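Local coordinates for protein pollen allergen Phl p 6 (Phleum pratense, PDB 6TRK) that is a grass pollen allergen of the Poa p IX/Phl p VI family, with no firmly established biochemical role in the pollen, at residues G1-E6 against A56-P61; K9-V14 against E92-I97; R19-T24 against E38-V43; R47-A52 against K62-Y67; N72-A77 against E84-H89. The protein carries 1 engineered substitution. All coordinates share one frame; numbering follows the deposited sequence.

Contact 1: G1-E6 against A56-P61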
# COMPACT_ATOMS: atom_id res chain seq x y z
N GLY A 1 3.49 21.65 9.95
CA GLY A 1 2.73 21.88 11.16
C GLY A 1 1.99 20.64 11.59
O GLY A 1 2.42 19.53 11.31
N LYS A 2 0.84 20.82 12.25
CA LYS A 2 0.11 19.67 12.78
C LYS A 2 -0.42 18.78 11.66
O LYS A 2 -0.43 17.55 11.79
CB LYS A 2 -1.03 20.15 13.67
N ALA A 3 -0.84 19.37 10.54
CA ALA A 3 -1.42 18.57 9.46
C ALA A 3 -0.38 17.63 8.84
O ALA A 3 -0.63 16.43 8.71
CB ALA A 3 -2.03 19.49 8.40
N THR A 4 0.78 18.16 8.46
CA THR A 4 1.82 17.31 7.88
C THR A 4 2.30 16.25 8.87
O THR A 4 2.67 15.14 8.47
CB THR A 4 3.00 18.15 7.39
OG1 THR A 4 3.62 18.83 8.49
CG2 THR A 4 2.54 19.17 6.36
N THR A 5 2.35 16.57 10.17
CA THR A 5 2.74 15.55 11.14
C THR A 5 1.70 14.43 11.18
O THR A 5 2.06 13.25 11.30
CB THR A 5 2.92 16.16 12.52
OG1 THR A 5 4.00 17.10 12.50
CG2 THR A 5 3.24 15.08 13.54
N GLU A 6 0.42 14.78 11.10
CA GLU A 6 -0.61 13.74 11.11
C GLU A 6 -0.58 12.92 9.81
O GLU A 6 -0.71 11.69 9.85
CB GLU A 6 -1.99 14.36 11.34
CG GLU A 6 -3.14 13.34 11.40
CD GLU A 6 -2.93 12.25 12.45
OE1 GLU A 6 -2.96 11.04 12.09
OE2 GLU A 6 -2.74 12.61 13.62
N ALA A 56 -7.17 13.49 8.73
CA ALA A 56 -6.42 14.20 7.70
C ALA A 56 -7.08 13.98 6.36
O ALA A 56 -6.49 13.37 5.45
CB ALA A 56 -4.97 13.74 7.66
N PRO A 57 -8.31 14.46 6.19
CA PRO A 57 -9.05 14.15 4.97
C PRO A 57 -8.38 14.64 3.70
O PRO A 57 -8.68 14.09 2.63
CB PRO A 57 -10.41 14.84 5.19
CG PRO A 57 -10.24 15.73 6.39
CD PRO A 57 -9.11 15.19 7.19
N GLN A 58 -7.47 15.62 3.78
CA GLN A 58 -6.73 16.06 2.60
C GLN A 58 -5.83 14.97 2.05
O GLN A 58 -5.43 15.02 0.88
CB GLN A 58 -5.90 17.30 2.96
CG GLN A 58 -4.76 17.03 3.93
CD GLN A 58 -5.15 17.04 5.43
OE1 GLN A 58 -6.34 17.08 5.82
NE2 GLN A 58 -4.13 17.00 6.29
N LEU A 59 -5.47 13.98 2.87
CA LEU A 59 -4.62 12.89 2.41
C LEU A 59 -5.40 11.83 1.64
O LEU A 59 -4.81 11.02 0.93
CB LEU A 59 -3.93 12.26 3.62
CG LEU A 59 -2.90 11.15 3.44
CD1 LEU A 59 -1.72 11.67 2.67
CD2 LEU A 59 -2.46 10.66 4.80
N VAL A 60 -6.73 11.79 1.81
CA VAL A 60 -7.51 10.67 1.28
C VAL A 60 -7.36 10.53 -0.24
O VAL A 60 -7.20 9.39 -0.71
CB VAL A 60 -8.97 10.79 1.72
CG1 VAL A 60 -9.84 9.78 1.00
CG2 VAL A 60 -9.05 10.60 3.21
N PRO A 61 -7.46 11.59 -1.04
CA PRO A 61 -7.30 11.41 -2.50
C PRO A 61 -5.94 10.89 -2.89
O PRO A 61 -5.82 10.20 -3.92
CB PRO A 61 -7.51 12.81 -3.08
CG PRO A 61 -8.14 13.60 -1.99
CD PRO A 61 -7.79 12.99 -0.69
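Ala-3 and Glu-6, one turn apart on the N-terminal helix of an up-and-down four-helix bundle, meet Gln-58 and Ala-56 in the turn that joins helix 30-55 to helix 60-76. The evidence for contact is two spaced approaches: Ala-3 CB stands 3.9 Å from Gln-58 NE2, and Glu-6 CG lies 4.2 Å from Ala-56 CB. Both are packing contacts, no hydrogen bond passes between the segments, and the buried surface is small, 125 Å² in total. CG of Glu-6, anti to the backbone N (chi1 -179°), does the touching; the bend at chi2 turns only the carboxylate.

In the second shell, Ala-56 has just left helical geometry after helix 30-55, and its CB also packs on Leu-10 of helix 2-23, as does the side chain of Leu-59. The turn is tied together by Leu-59 N, which donates to Ala-56 O at 2.8 Å. Gln-58 folds back over this turn: its CG sits between the backbone N and the carbonyl carbon (chi1 68°), and a further bend at chi2 brings the amide toward helix 2-23. There Gln-58 NE2 is hydrogen-bonded to OE2 of Glu-7.

Contact 2: K9-V14 against E92-I97. With ZN (zinc ion), chain C.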
# COMPACT_ATOMS: atom_id res chain seq x y z
N LYS A 9 2.25 10.34 10.06
CA LYS A 9 1.87 9.21 10.89
C LYS A 9 0.95 8.24 10.15
O LYS A 9 1.10 7.03 10.25
CB LYS A 9 1.16 9.69 12.16
CG LYS A 9 2.05 10.24 13.24
N LEU A 10 -0.03 8.77 9.42
CA LEU A 10 -0.94 7.90 8.68
C LEU A 10 -0.20 7.16 7.57
O LEU A 10 -0.43 5.95 7.36
CB LEU A 10 -2.11 8.71 8.12
CG LEU A 10 -3.09 9.27 9.16
CD1 LEU A 10 -3.92 10.41 8.63
CD2 LEU A 10 -4.00 8.17 9.68
N ILE A 11 0.70 7.84 6.85
CA ILE A 11 1.48 7.16 5.81
C ILE A 11 2.30 6.04 6.43
O ILE A 11 2.38 4.94 5.88
CB ILE A 11 2.35 8.19 5.05
CG1 ILE A 11 1.44 9.02 4.17
CG2 ILE A 11 3.39 7.51 4.21
CD1 ILE A 11 2.14 10.31 3.68
N GLU A 12 2.88 6.29 7.61
CA GLU A 12 3.63 5.24 8.28
C GLU A 12 2.74 4.06 8.67
O GLU A 12 3.14 2.90 8.51
CB GLU A 12 4.35 5.81 9.50
CG GLU A 12 5.03 4.74 10.37
CD GLU A 12 5.97 3.85 9.58
OE1 GLU A 12 6.13 2.66 9.96
OE2 GLU A 12 6.56 4.33 8.58
N ASP A 13 1.54 4.32 9.20
CA ASP A 13 0.63 3.23 9.56
C ASP A 13 0.18 2.44 8.34
O ASP A 13 0.07 1.21 8.39
CB ASP A 13 -0.59 3.78 10.30
CG ASP A 13 -0.30 4.09 11.77
OD1 ASP A 13 0.51 3.37 12.37
OD2 ASP A 13 -0.90 5.04 12.31
N VAL A 14 -0.08 3.13 7.23
CA VAL A 14 -0.44 2.42 6.00
C VAL A 14 0.68 1.49 5.57
O VAL A 14 0.45 0.33 5.18
CB VAL A 14 -0.77 3.45 4.88
CG1 VAL A 14 -0.87 2.76 3.52
CG2 VAL A 14 -2.06 4.18 5.16
N GLU A 92 6.04 2.10 -4.45
CA GLU A 92 6.55 3.27 -5.18
C GLU A 92 5.58 4.44 -5.10
O GLU A 92 6.00 5.60 -4.88
CB GLU A 92 6.88 2.92 -6.64
CG GLU A 92 8.15 2.07 -6.79
CD GLU A 92 8.72 1.98 -8.15
OE1 GLU A 92 9.79 1.31 -8.25
OE2 GLU A 92 8.16 2.50 -9.13
N ALA A 93 4.29 4.20 -5.28
CA ALA A 93 3.34 5.31 -5.23
C ALA A 93 3.25 5.91 -3.84
O ALA A 93 3.11 7.12 -3.70
CB ALA A 93 1.98 4.82 -5.72
N LEU A 94 3.39 5.10 -2.79
CA LEU A 94 3.39 5.65 -1.44
C LEU A 94 4.59 6.56 -1.21
O LEU A 94 4.46 7.60 -0.56
CB LEU A 94 3.35 4.51 -0.41
CG LEU A 94 2.98 4.94 1.01
CD1 LEU A 94 1.54 5.47 1.11
CD2 LEU A 94 3.15 3.76 2.03
N ARG A 95 5.75 6.20 -1.75
CA ARG A 95 6.90 7.10 -1.63
C ARG A 95 6.70 8.37 -2.44
O ARG A 95 7.14 9.44 -2.03
CB ARG A 95 8.17 6.35 -2.04
CG ARG A 95 8.61 5.34 -0.98
CD ARG A 95 10.04 4.79 -1.19
NE ARG A 95 10.11 3.79 -2.25
CZ ARG A 95 9.94 2.47 -2.09
NH1 ARG A 95 10.04 1.67 -3.14
NH2 ARG A 95 9.69 1.96 -0.89
N ILE A 96 6.00 8.30 -3.58
CA ILE A 96 5.76 9.49 -4.36
C ILE A 96 4.86 10.46 -3.58
O ILE A 96 5.16 11.65 -3.46
CB ILE A 96 5.20 9.13 -5.74
CG1 ILE A 96 6.30 8.45 -6.57
CG2 ILE A 96 4.65 10.35 -6.45
CD1 ILE A 96 5.82 7.77 -7.79
N ILE A 97 3.73 9.97 -3.04
CA ILE A 97 2.85 10.90 -2.33
C ILE A 97 3.49 11.39 -1.04
O ILE A 97 3.14 12.47 -0.55
CB ILE A 97 1.44 10.32 -2.08
CG1 ILE A 97 1.43 9.25 -1.01
CG2 ILE A 97 0.86 9.77 -3.38
CD1 ILE A 97 0.06 8.98 -0.41
ZN ZN C . 10.76 1.24 -9.97
O HOH W 1 10.03 -0.20 -11.13
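Apolar packing between Ile-11 and Leu-94 makes up most of this contact. Ile-11 presents its CG2 branch, which touches Leu-94 CG at 4.1 Å and Leu-94 CD1 at about the same range, while the two side chains slide past each other in opposite directions. CG2 of Ile-11 lies anti to its own backbone N, which carries it across the gap; Leu-94 answers with CG likewise opposite its N (chi1 -165°). The other Leu-94 methyl, CD2, approaches the backbone instead, 4.1 Å from Ile-11 O. One turn further on, Val-14 CG1 reaches Leu-94 CD1 at 4.4 Å, so the leucine is received between two residues of the facing helix. The nearest CA atoms, those of Ile-11 and Leu-94, are 7.6 Å apart.

No hydrogen bond crosses between the segments. Among their charged residues, Glu-12 has its partner on its own helix: OE1 forms a salt bridge with Arg-19 NH2.

Metal coordination belongs to the outer side of segment 92-97. Glu-92 is extended beyond CG (chi2 -165°) and binds a zinc ion through OE1 at 2.0 Å, with OE2 at 3.0 Å. A water and ND1 of His-104 are further ligands, so the ion links helix 82-98 to the C-terminal tail.

Within the four-helix bundle, the contact joins the first and last helices. Val-14 also packs against Asn-48 of helix 30-55, and Ile-97 touches Leu-63 and Val-66 of helix 60-76.

Contact 3: R19-T24 against E38-V43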
# COMPACT_ATOMS: atom_id res chain seq x y z
N ARG A 19 3.10 -3.96 5.02
CA ARG A 19 4.14 -4.96 5.26
C ARG A 19 3.59 -6.19 5.98
O ARG A 19 3.97 -7.33 5.68
CB ARG A 19 5.29 -4.36 6.09
CG ARG A 19 6.08 -3.27 5.39
CD ARG A 19 7.32 -2.93 6.23
NE ARG A 19 7.03 -2.16 7.44
CZ ARG A 19 7.00 -0.83 7.49
NH1 ARG A 19 7.21 -0.10 6.39
NH2 ARG A 19 6.74 -0.23 8.64
N ALA A 20 2.67 -5.98 6.93
CA ALA A 20 2.02 -7.12 7.60
C ALA A 20 1.21 -7.95 6.61
O ALA A 20 1.23 -9.18 6.64
CB ALA A 20 1.16 -6.61 8.75
N ALA A 21 0.52 -7.31 5.67
CA ALA A 21 -0.18 -8.11 4.67
C ALA A 21 0.77 -8.93 3.80
O ALA A 21 0.48 -10.08 3.45
CB ALA A 21 -1.04 -7.18 3.81
N MET A 22 1.90 -8.35 3.42
CA MET A 22 2.88 -9.12 2.67
C MET A 22 3.34 -10.34 3.45
O MET A 22 3.52 -11.42 2.89
CB MET A 22 4.07 -8.22 2.32
CG MET A 22 3.71 -7.13 1.33
SD MET A 22 5.07 -6.03 0.94
CE MET A 22 6.21 -7.17 0.14
N ALA A 23 3.51 -10.18 4.77
CA ALA A 23 3.99 -11.30 5.59
C ALA A 23 3.05 -12.51 5.53
O ALA A 23 3.50 -13.65 5.70
CB ALA A 23 4.18 -10.84 7.03
N THR A 24 1.76 -12.29 5.26
CA THR A 24 0.83 -13.41 5.23
C THR A 24 1.05 -14.33 4.04
O THR A 24 0.50 -15.44 4.03
CB THR A 24 -0.63 -12.95 5.24
OG1 THR A 24 -0.97 -12.34 3.98
CG2 THR A 24 -0.90 -12.04 6.41
N GLU A 38 -4.30 -9.87 -0.61
CA GLU A 38 -5.36 -8.91 -0.82
C GLU A 38 -6.40 -8.97 0.29
O GLU A 38 -6.90 -7.93 0.74
CB GLU A 38 -6.01 -9.15 -2.17
CG GLU A 38 -6.83 -7.98 -2.63
CD GLU A 38 -8.25 -8.05 -2.13
OE1 GLU A 38 -8.94 -7.00 -2.17
OE2 GLU A 38 -8.68 -9.13 -1.69
N ALA A 39 -6.73 -10.17 0.76
CA ALA A 39 -7.68 -10.31 1.86
C ALA A 39 -7.13 -9.71 3.15
O ALA A 39 -7.87 -9.06 3.90
CB ALA A 39 -8.03 -11.77 2.06
N ALA A 40 -5.85 -9.90 3.41
CA ALA A 40 -5.26 -9.31 4.60
C ALA A 40 -5.11 -7.81 4.45
O ALA A 40 -5.36 -7.05 5.40
CB ALA A 40 -3.89 -9.96 4.88
N PHE A 41 -4.72 -7.36 3.26
CA PHE A 41 -4.49 -5.95 3.01
C PHE A 41 -5.77 -5.15 3.14
O PHE A 41 -5.78 -4.07 3.73
CB PHE A 41 -3.90 -5.76 1.60
CG PHE A 41 -3.80 -4.33 1.19
CD1 PHE A 41 -4.85 -3.69 0.52
CD2 PHE A 41 -2.67 -3.60 1.49
CE1 PHE A 41 -4.77 -2.37 0.17
CE2 PHE A 41 -2.58 -2.24 1.14
CZ PHE A 41 -3.63 -1.64 0.49
N THR A 42 -6.88 -5.68 2.62
CA THR A 42 -8.10 -4.86 2.59
C THR A 42 -8.63 -4.58 3.99
O THR A 42 -9.14 -3.48 4.25
CB THR A 42 -9.16 -5.54 1.71
OG1 THR A 42 -10.23 -4.63 1.44
CG2 THR A 42 -9.71 -6.79 2.38
N VAL A 43 -8.50 -5.53 4.92
CA VAL A 43 -8.98 -5.31 6.30
C VAL A 43 -8.23 -4.15 6.95
O VAL A 43 -8.83 -3.23 7.49
CB VAL A 43 -8.82 -6.60 7.14
CG1 VAL A 43 -9.08 -6.30 8.62
CG2 VAL A 43 -9.74 -7.70 6.63
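Ala-21 overlaps the backbone of Phe-41, its CB lying 3.7 Å from Phe-41 N and 3.9 Å from Phe-41 CB. This is the close approach of a helical hairpin, formed by helices 2-23 and 30-55 as consecutive members of the four-helix bundle. A separation of only 5.1 Å between the CA atoms of Ala-21 and Phe-41 shows how near the backbones come, and the side chain of Ala-21 at this point is a single methyl. The same methyl also reaches Ala-40 CB, at 4.1 Å.

Phe-41 gives its CB to this interface but little of its ring. With CG anti to the backbone N (chi1 172°), the ring leads away from segment 19-24 into an aromatic cluster, where it meets Phe-86 and Phe-90 edge-to-face and also contacts Phe-37 and the engineered Tyr-45. The residue therefore couples the hairpin to helix 82-98.

Three residues on from Ala-21, Thr-24 packs over Ala-40: its OG1 is 3.9 Å from Ala-40 CB, and CG2 is almost equally close. The hydroxyl is occupied within its own segment rather than across the contact. Ala-21 O accepts twice from this one residue, from the backbone N of Thr-24 at 3.1 Å and from its side chain; Thr-24 OG1 donates to that oxygen at 2.7 Å, in the carbonyl plane and with a C=O...O angle of 147°.

Contact 4: R47-A52 against K62-Y67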
# COMPACT_ATOMS: atom_id res chain seq x y z
N ARG A 47 -9.20 0.22 7.69
CA ARG A 47 -9.14 0.87 8.99
C ARG A 47 -8.24 2.10 8.93
O ARG A 47 -8.59 3.15 9.47
CB ARG A 47 -8.66 -0.11 10.06
CG ARG A 47 -9.65 -1.23 10.33
CD ARG A 47 -9.00 -2.32 11.22
NE ARG A 47 -9.86 -3.47 11.39
CZ ARG A 47 -9.44 -4.70 11.69
NH1 ARG A 47 -8.15 -4.92 11.87
NH2 ARG A 47 -10.33 -5.67 11.81
N ASN A 48 -7.08 2.00 8.24
CA ASN A 48 -6.20 3.15 8.13
C ASN A 48 -6.84 4.29 7.34
O ASN A 48 -6.67 5.46 7.68
CB ASN A 48 -4.86 2.74 7.48
CG ASN A 48 -3.99 1.89 8.40
OD1 ASN A 48 -3.92 2.13 9.61
ND2 ASN A 48 -3.30 0.92 7.82
N LEU A 49 -7.57 3.95 6.27
CA LEU A 49 -8.22 4.97 5.46
C LEU A 49 -9.29 5.71 6.26
O LEU A 49 -9.41 6.93 6.16
CB LEU A 49 -8.80 4.32 4.21
CG LEU A 49 -9.34 5.25 3.13
CD1 LEU A 49 -8.25 6.07 2.45
CD2 LEU A 49 -10.09 4.39 2.12
N ALA A 50 -10.03 5.00 7.10
CA ALA A 50 -11.02 5.69 7.92
C ALA A 50 -10.37 6.59 8.95
O ALA A 50 -10.92 7.66 9.27
CB ALA A 50 -11.95 4.67 8.58
N ASP A 51 -9.21 6.21 9.48
CA ASP A 51 -8.47 7.15 10.33
C ASP A 51 -8.08 8.41 9.56
O ASP A 51 -8.14 9.52 10.11
CB ASP A 51 -7.23 6.49 10.91
CG ASP A 51 -7.56 5.50 12.01
OD1 ASP A 51 -8.68 5.58 12.56
OD2 ASP A 51 -6.69 4.66 12.31
N ALA A 52 -7.65 8.26 8.30
CA ALA A 52 -7.32 9.43 7.50
C ALA A 52 -8.54 10.31 7.26
O ALA A 52 -8.44 11.55 7.29
CB ALA A 52 -6.72 9.00 6.15
N LYS A 62 -4.91 11.24 -2.11
CA LYS A 62 -3.57 10.71 -2.39
C LYS A 62 -3.50 9.21 -2.06
O LYS A 62 -2.97 8.43 -2.86
CB LYS A 62 -2.54 11.51 -1.59
CG LYS A 62 -2.40 12.97 -2.05
CD LYS A 62 -1.41 13.70 -1.13
CE LYS A 62 -1.31 15.17 -1.40
NZ LYS A 62 -0.34 15.78 -0.44
N LEU A 63 -4.04 8.81 -0.91
CA LEU A 63 -4.09 7.39 -0.59
C LEU A 63 -4.92 6.64 -1.61
O LEU A 63 -4.51 5.55 -2.06
CB LEU A 63 -4.64 7.17 0.82
CG LEU A 63 -3.71 7.61 1.97
CD1 LEU A 63 -4.45 7.45 3.31
CD2 LEU A 63 -2.44 6.81 1.95
N ASP A 64 -6.07 7.20 -2.04
CA ASP A 64 -6.87 6.55 -3.08
C ASP A 64 -6.02 6.27 -4.34
O ASP A 64 -6.13 5.20 -4.95
CB ASP A 64 -8.07 7.41 -3.50
CG ASP A 64 -9.14 7.57 -2.44
OD1 ASP A 64 -9.24 6.77 -1.48
OD2 ASP A 64 -9.93 8.53 -2.62
N GLU A 65 -5.18 7.24 -4.74
CA GLU A 65 -4.35 7.07 -5.92
C GLU A 65 -3.31 5.96 -5.74
O GLU A 65 -3.01 5.21 -6.69
CB GLU A 65 -3.68 8.40 -6.27
CG GLU A 65 -2.69 8.30 -7.42
CD GLU A 65 -3.27 7.93 -8.79
OE1 GLU A 65 -4.50 8.07 -9.01
OE2 GLU A 65 -2.47 7.53 -9.69
N VAL A 66 -2.69 5.87 -4.56
CA VAL A 66 -1.74 4.80 -4.28
C VAL A 66 -2.43 3.44 -4.42
O VAL A 66 -1.91 2.51 -5.06
CB VAL A 66 -1.14 4.97 -2.87
CG1 VAL A 66 -0.24 3.82 -2.47
CG2 VAL A 66 -0.40 6.28 -2.75
N TYR A 67 -3.60 3.29 -3.80
CA TYR A 67 -4.31 2.02 -3.89
C TYR A 67 -4.70 1.73 -5.33
O TYR A 67 -4.49 0.62 -5.83
CB TYR A 67 -5.55 2.02 -3.00
CG TYR A 67 -6.37 0.76 -3.13
CD1 TYR A 67 -5.98 -0.41 -2.51
CD2 TYR A 67 -7.53 0.75 -3.90
CE1 TYR A 67 -6.74 -1.57 -2.64
CE2 TYR A 67 -8.28 -0.39 -4.04
CZ TYR A 67 -7.88 -1.55 -3.41
OH TYR A 67 -8.64 -2.69 -3.55
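With CG of Leu-49 anti to its backbone N (chi1 -171°) and CG of Leu-63 anti to its carbonyl carbon (chi1 -70°), the two leucines slide past one another in opposite directions. Leu-49 leaves its helix obliquely, but its end swings inward, and the CD1 branch does the touching: it lies 4.1 Å from Leu-63 CB. Leu-63 is directed toward the facing segment, its CD1 4.0 Å from Ala-52 CB. The same methyl also meets its counterpart on the other leucine, Leu-63 CD1 lying 4.1 Å from Leu-49 CD1.

The helices here are neighbours in the four-helix bundle, joined by the short turn after helix 30-55. The axes of segments 47-52 and 62-67 run nearly antiparallel, 157° between N-to-C directions, and approach no nearer than 11.5 Å. Side chains make the contact across this spacing, and the summed buried surface is 131 Å².

No hydrogen bond crosses the interface. Beside the leucines, Asp-64 meets Leu-49 at about a right angle, with OD1 4.1 Å from Leu-49 CD1, which sets a carboxylate next to the aliphatic contact. On the inward side the other two helices close in. Ala-52 packs against Leu-10 of helix 2-23, Val-66 touches Phe-90 of helix 82-98, and Asn-48 ND2, directed toward helix 2-23, donates a hydrogen bond to OG of Ser-17.

Contact 5: N72-A77 against E84-H89. With ZN (zinc ion), chain D.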
# COMPACT_ATOMS: atom_id res chain seq x y z
N ASN A 72 -4.78 -1.53 -9.88
CA ASN A 72 -4.90 -1.59 -11.33
C ASN A 72 -3.72 -2.30 -11.97
O ASN A 72 -3.88 -3.04 -12.94
CB ASN A 72 -5.10 -0.19 -11.91
CG ASN A 72 -6.50 0.37 -11.67
OD1 ASN A 72 -7.50 -0.35 -11.72
ND2 ASN A 72 -6.59 1.66 -11.43
N ALA A 73 -2.49 -2.11 -11.44
CA ALA A 73 -1.37 -2.85 -11.99
C ALA A 73 -1.57 -4.35 -11.80
O ALA A 73 -1.30 -5.14 -12.72
CB ALA A 73 -0.07 -2.38 -11.31
N ALA A 74 -2.07 -4.76 -10.63
CA ALA A 74 -2.35 -6.17 -10.39
C ALA A 74 -3.48 -6.67 -11.27
O ALA A 74 -3.41 -7.78 -11.79
CB ALA A 74 -2.67 -6.38 -8.90
N ASP A 75 -4.51 -5.84 -11.48
CA ASP A 75 -5.66 -6.22 -12.30
C ASP A 75 -5.24 -6.64 -13.70
O ASP A 75 -5.73 -7.65 -14.22
CB ASP A 75 -6.67 -5.07 -12.34
CG ASP A 75 -8.00 -5.41 -12.99
OD1 ASP A 75 -8.42 -6.57 -12.97
OD2 ASP A 75 -8.64 -4.43 -13.47
N HIS A 76 -4.31 -5.90 -14.31
CA HIS A 76 -3.87 -6.17 -15.67
C HIS A 76 -2.75 -7.20 -15.77
O HIS A 76 -2.54 -7.75 -16.85
CB HIS A 76 -3.45 -4.86 -16.35
CG HIS A 76 -4.61 -3.95 -16.60
ND1 HIS A 76 -5.40 -4.05 -17.73
CD2 HIS A 76 -5.16 -2.97 -15.84
CE1 HIS A 76 -6.38 -3.16 -17.66
NE2 HIS A 76 -6.24 -2.48 -16.54
N ALA A 77 -2.09 -7.53 -14.67
CA ALA A 77 -1.02 -8.52 -14.68
C ALA A 77 -1.56 -9.94 -14.86
O ALA A 77 -2.67 -10.27 -14.42
CB ALA A 77 -0.23 -8.45 -13.37
N GLU A 84 3.46 -9.42 -7.18
CA GLU A 84 4.59 -8.49 -7.29
C GLU A 84 4.19 -7.18 -7.97
O GLU A 84 4.70 -6.12 -7.58
CB GLU A 84 5.74 -9.15 -8.00
CG GLU A 84 6.32 -10.36 -7.20
CD GLU A 84 6.99 -9.97 -5.87
OE1 GLU A 84 7.44 -8.81 -5.70
OE2 GLU A 84 7.09 -10.85 -4.99
N ALA A 85 3.23 -7.21 -8.90
CA ALA A 85 2.76 -5.97 -9.50
C ALA A 85 2.11 -5.06 -8.47
O ALA A 85 2.33 -3.85 -8.47
CB ALA A 85 1.78 -6.23 -10.63
N PHE A 86 1.28 -5.63 -7.59
CA PHE A 86 0.69 -4.81 -6.54
C PHE A 86 1.76 -4.20 -5.63
O PHE A 86 1.75 -2.97 -5.37
CB PHE A 86 -0.28 -5.64 -5.69
CG PHE A 86 -1.14 -4.79 -4.77
CD1 PHE A 86 -0.64 -4.22 -3.62
CD2 PHE A 86 -2.48 -4.57 -5.07
CE1 PHE A 86 -1.40 -3.42 -2.80
CE2 PHE A 86 -3.28 -3.80 -4.20
CZ PHE A 86 -2.73 -3.23 -3.08
N VAL A 87 2.64 -5.04 -5.10
CA VAL A 87 3.64 -4.63 -4.13
C VAL A 87 4.55 -3.56 -4.70
O VAL A 87 4.82 -2.56 -4.04
CB VAL A 87 4.45 -5.86 -3.69
CG1 VAL A 87 5.68 -5.44 -2.88
CG2 VAL A 87 3.58 -6.79 -2.85
N LEU A 88 4.99 -3.74 -5.95
CA LEU A 88 5.88 -2.76 -6.57
C LEU A 88 5.20 -1.41 -6.68
O LEU A 88 5.79 -0.37 -6.37
CB LEU A 88 6.34 -3.27 -7.93
CG LEU A 88 7.13 -2.32 -8.79
CD1 LEU A 88 8.45 -2.02 -8.13
CD2 LEU A 88 7.38 -2.93 -10.15
N HIS A 89 3.97 -1.37 -7.19
CA HIS A 89 3.36 -0.06 -7.45
C HIS A 89 2.83 0.58 -6.18
O HIS A 89 2.89 1.81 -6.03
CB HIS A 89 2.29 -0.19 -8.51
CG HIS A 89 2.85 -0.54 -9.85
ND1 HIS A 89 3.10 -1.84 -10.25
CD2 HIS A 89 3.29 0.25 -10.85
CE1 HIS A 89 3.64 -1.83 -11.45
NE2 HIS A 89 3.78 -0.57 -11.84
ZN ZN D . -7.58 -1.24 -15.73
O HOH W 2 -7.70 -1.96 -13.75
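Ala-73 presses its CB over one face of the His-89 ring, 3.7 Å from the centroid and 27° off the ring normal, a CH-pi contact. It belongs to the tight side of an antiparallel helical hairpin in the four-helix bundle, where the axes of segments 72-76 and 84-89 come within 7.7 Å at 158°. Alanines permit that closeness: Ala-85 CB lies 3.9 Å from Ala-73 O and 4.1 Å from Ala-77 CB. Deeper in, Ala-74 CB sits at the edge of the Phe-86 ring, which also meets Phe-37 edge-to-face. Lys-82, at the start of helix 82-98, hydrogen-bonds through NZ to the carbonyls of Ala-74 and Ala-77.

The outer side of segment 72-77 is loose by contrast and takes no part in the packing. There His-76 NE2 binds a zinc ion at 2.0 Å, and a water on the metal donates to both Asn-72 OD1 and Asp-75 OD2; these two position the water, as second-shell residues of the zinc site.

A bond within its own helix helps hold the His-89 ring under Ala-73: ND1 of His-89, with the acceptor in the ring plane, donates to Ala-85 O at 2.8 Å, with an N-H...O angle of 166°.

From the N terminus, helix 2-23 enters three contacts in turn. Contact 1 closes the loop from its start to the turn after helix 30-55; contact 2 closes a longer one, to helix 82-98, and crosses contact 1. Contact 3 spans the first hairpin and is nested inside both. Contacts 4 and 5 follow in series, joining helix 30-55 to 60-76 and 60-76 to 82-98; both nest within contact 2, while contact 4 crosses contact 1. Leu-10 ties contacts 1, 2 and 4 together near one end of the bundle. Toward the other end, the aromatic cluster between helices 30-55 and 82-98 links contact 3 to contact 5.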